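Local structure of purine nucleoside phosphorylase YlmD (Geobacillus stearothermophilus, 6T0Y) at residues A[125-130]-A[218-223]. The protein catalyses the phosphorolysis of adenosine, inosine and S-methyl-5'-thioadenosine, releasing the free purine base, and also deaminates adenosine. Sequence-based numbering, arbitrary orientation.
Sequences DCVPIY and DLKEAN. With ZN (zinc ion), chain C.
V127 and I129, alternate residues of strand 127-133, put their side chains against the N-terminal end of helix 219-229, at L219 and N223. The axes of 127-130 and 219-223 come within 9.3 Å of each other, their N-to-C directions 34° apart. In V127, CG2 does the touching: it lies beside the backbone N while CG1 stands anti to it (chi1 180°), and its methyl rests 3.6 Å from L219 CB. The same methyl looks across at the start of K220, whose long chain then leads away and gives NZ to the carbonyls of R242 and S240, near the second zinc site, where C243 is a ligand. Two residues further along the strand, I129 extends its CG1 branch so that CD1 sits 3.4 Å from N223 OD1, a methyl against an amide oxygen.

The N223 amide is held both from its own helix and by T149. With CG beside its own backbone N (chi1 -80°), ND2 folds back to donate to L219 O at 2.9 Å, with that oxygen nearly in the amide plane; N223 N reaches it from the opposite face. T149 OG1 is a further partner of ND2, and A144 and A154 also pack on this side chain. A leucine here would probably leave L219 O without its second donor and T149 without its amide partner. At the helix start D218 is the N-cap, its OD2 accepting from E221 N at 3.1 Å.

Just before the strand, C126, whose CB points away from the helix, binds the catalytic zinc through SG at 2.5 Å, together with H81 and H143. The helix thus meets the strand that follows this zinc ligand through van der Waals packing of methyl groups on L219 CB and the N223 amide, while N223 ND2 and K220 NZ make their hydrogen bonds within the helix or elsewhere in the fold.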
# COMPACT_ATOMS: atom_id res chain seq x y z
N ASP A 125 3.26 -6.59 -5.22
CA ASP A 125 2.31 -7.69 -5.05
C ASP A 125 1.51 -7.57 -3.75
O ASP A 125 0.35 -7.95 -3.68
CB ASP A 125 2.92 -9.09 -4.99
CG ASP A 125 3.28 -9.68 -6.35
OD1 ASP A 125 3.99 -10.71 -6.33
OD2 ASP A 125 2.88 -9.18 -7.43
N CYS A 126 2.14 -7.09 -2.68
CA CYS A 126 1.45 -6.95 -1.41
C CYS A 126 0.39 -5.86 -1.50
O CYS A 126 0.41 -5.02 -2.38
CB CYS A 126 2.46 -6.64 -0.31
SG CYS A 126 3.58 -8.00 0.11
N VAL A 127 -0.58 -5.88 -0.58
CA VAL A 127 -1.74 -5.01 -0.73
C VAL A 127 -1.44 -3.62 -0.18
O VAL A 127 -1.12 -3.48 1.01
CB VAL A 127 -2.97 -5.58 -0.01
CG1 VAL A 127 -4.14 -4.66 -0.17
CG2 VAL A 127 -3.30 -6.96 -0.52
N PRO A 128 -1.58 -2.57 -0.99
CA PRO A 128 -1.51 -1.21 -0.46
C PRO A 128 -2.89 -0.78 -0.00
O PRO A 128 -3.85 -0.82 -0.77
CB PRO A 128 -1.03 -0.40 -1.66
CG PRO A 128 -1.52 -1.15 -2.85
CD PRO A 128 -1.77 -2.57 -2.46
N ILE A 129 -2.99 -0.33 1.24
CA ILE A 129 -4.26 0.08 1.81
C ILE A 129 -4.17 1.55 2.13
O ILE A 129 -3.38 1.95 3.00
CB ILE A 129 -4.65 -0.71 3.05
CG1 ILE A 129 -4.51 -2.21 2.78
CG2 ILE A 129 -6.06 -0.38 3.45
CD1 ILE A 129 -4.69 -3.06 4.00
N TYR A 130 -4.97 2.35 1.45
CA TYR A 130 -4.99 3.78 1.62
C TYR A 130 -6.18 4.16 2.49
O TYR A 130 -7.28 3.67 2.27
CB TYR A 130 -5.17 4.48 0.27
CG TYR A 130 -4.14 4.18 -0.80
CD1 TYR A 130 -4.12 2.97 -1.48
CD2 TYR A 130 -3.23 5.15 -1.18
CE1 TYR A 130 -3.21 2.73 -2.49
CE2 TYR A 130 -2.31 4.90 -2.20
CZ TYR A 130 -2.33 3.69 -2.86
OH TYR A 130 -1.45 3.43 -3.88
N ASP A 218 -7.13 -14.39 -1.96
CA ASP A 218 -7.49 -13.02 -2.32
C ASP A 218 -7.20 -12.10 -1.12
O ASP A 218 -8.07 -11.88 -0.26
CB ASP A 218 -8.96 -12.96 -2.70
CG ASP A 218 -9.36 -11.61 -3.27
OD1 ASP A 218 -10.43 -11.55 -3.91
OD2 ASP A 218 -8.59 -10.63 -3.11
N LEU A 219 -5.98 -11.57 -1.06
CA LEU A 219 -5.60 -10.73 0.07
C LEU A 219 -6.35 -9.40 0.07
O LEU A 219 -6.55 -8.82 1.14
CB LEU A 219 -4.09 -10.47 0.05
CG LEU A 219 -3.18 -11.54 0.64
CD1 LEU A 219 -1.75 -11.04 0.56
CD2 LEU A 219 -3.54 -11.88 2.06
N LYS A 220 -6.77 -8.90 -1.09
CA LYS A 220 -7.57 -7.69 -1.10
C LYS A 220 -8.86 -7.92 -0.34
O LYS A 220 -9.25 -7.12 0.52
CB LYS A 220 -7.90 -7.25 -2.52
CG LYS A 220 -6.72 -6.82 -3.34
CD LYS A 220 -7.19 -6.44 -4.72
CE LYS A 220 -6.08 -6.21 -5.69
NZ LYS A 220 -6.61 -6.23 -7.07
N GLU A 221 -9.51 -9.04 -0.61
CA GLU A 221 -10.76 -9.35 0.05
C GLU A 221 -10.55 -9.65 1.53
O GLU A 221 -11.37 -9.25 2.36
CB GLU A 221 -11.45 -10.51 -0.66
CG GLU A 221 -12.75 -10.97 0.01
CD GLU A 221 -13.92 -9.98 -0.11
OE1 GLU A 221 -13.77 -8.90 -0.72
OE2 GLU A 221 -15.01 -10.30 0.41
N ALA A 222 -9.45 -10.33 1.89
CA ALA A 222 -9.16 -10.56 3.30
C ALA A 222 -9.08 -9.24 4.06
O ALA A 222 -9.66 -9.08 5.14
CB ALA A 222 -7.86 -11.35 3.44
N ASN A 223 -8.42 -8.25 3.48
CA ASN A 223 -8.30 -6.96 4.13
C ASN A 223 -9.63 -6.21 4.16
O ASN A 223 -9.96 -5.58 5.16
CB ASN A 223 -7.18 -6.16 3.50
CG ASN A 223 -5.87 -6.59 4.03
OD1 ASN A 223 -5.49 -6.20 5.11
ND2 ASN A 223 -5.16 -7.43 3.30
ZN ZN C . 5.53 -6.65 1.05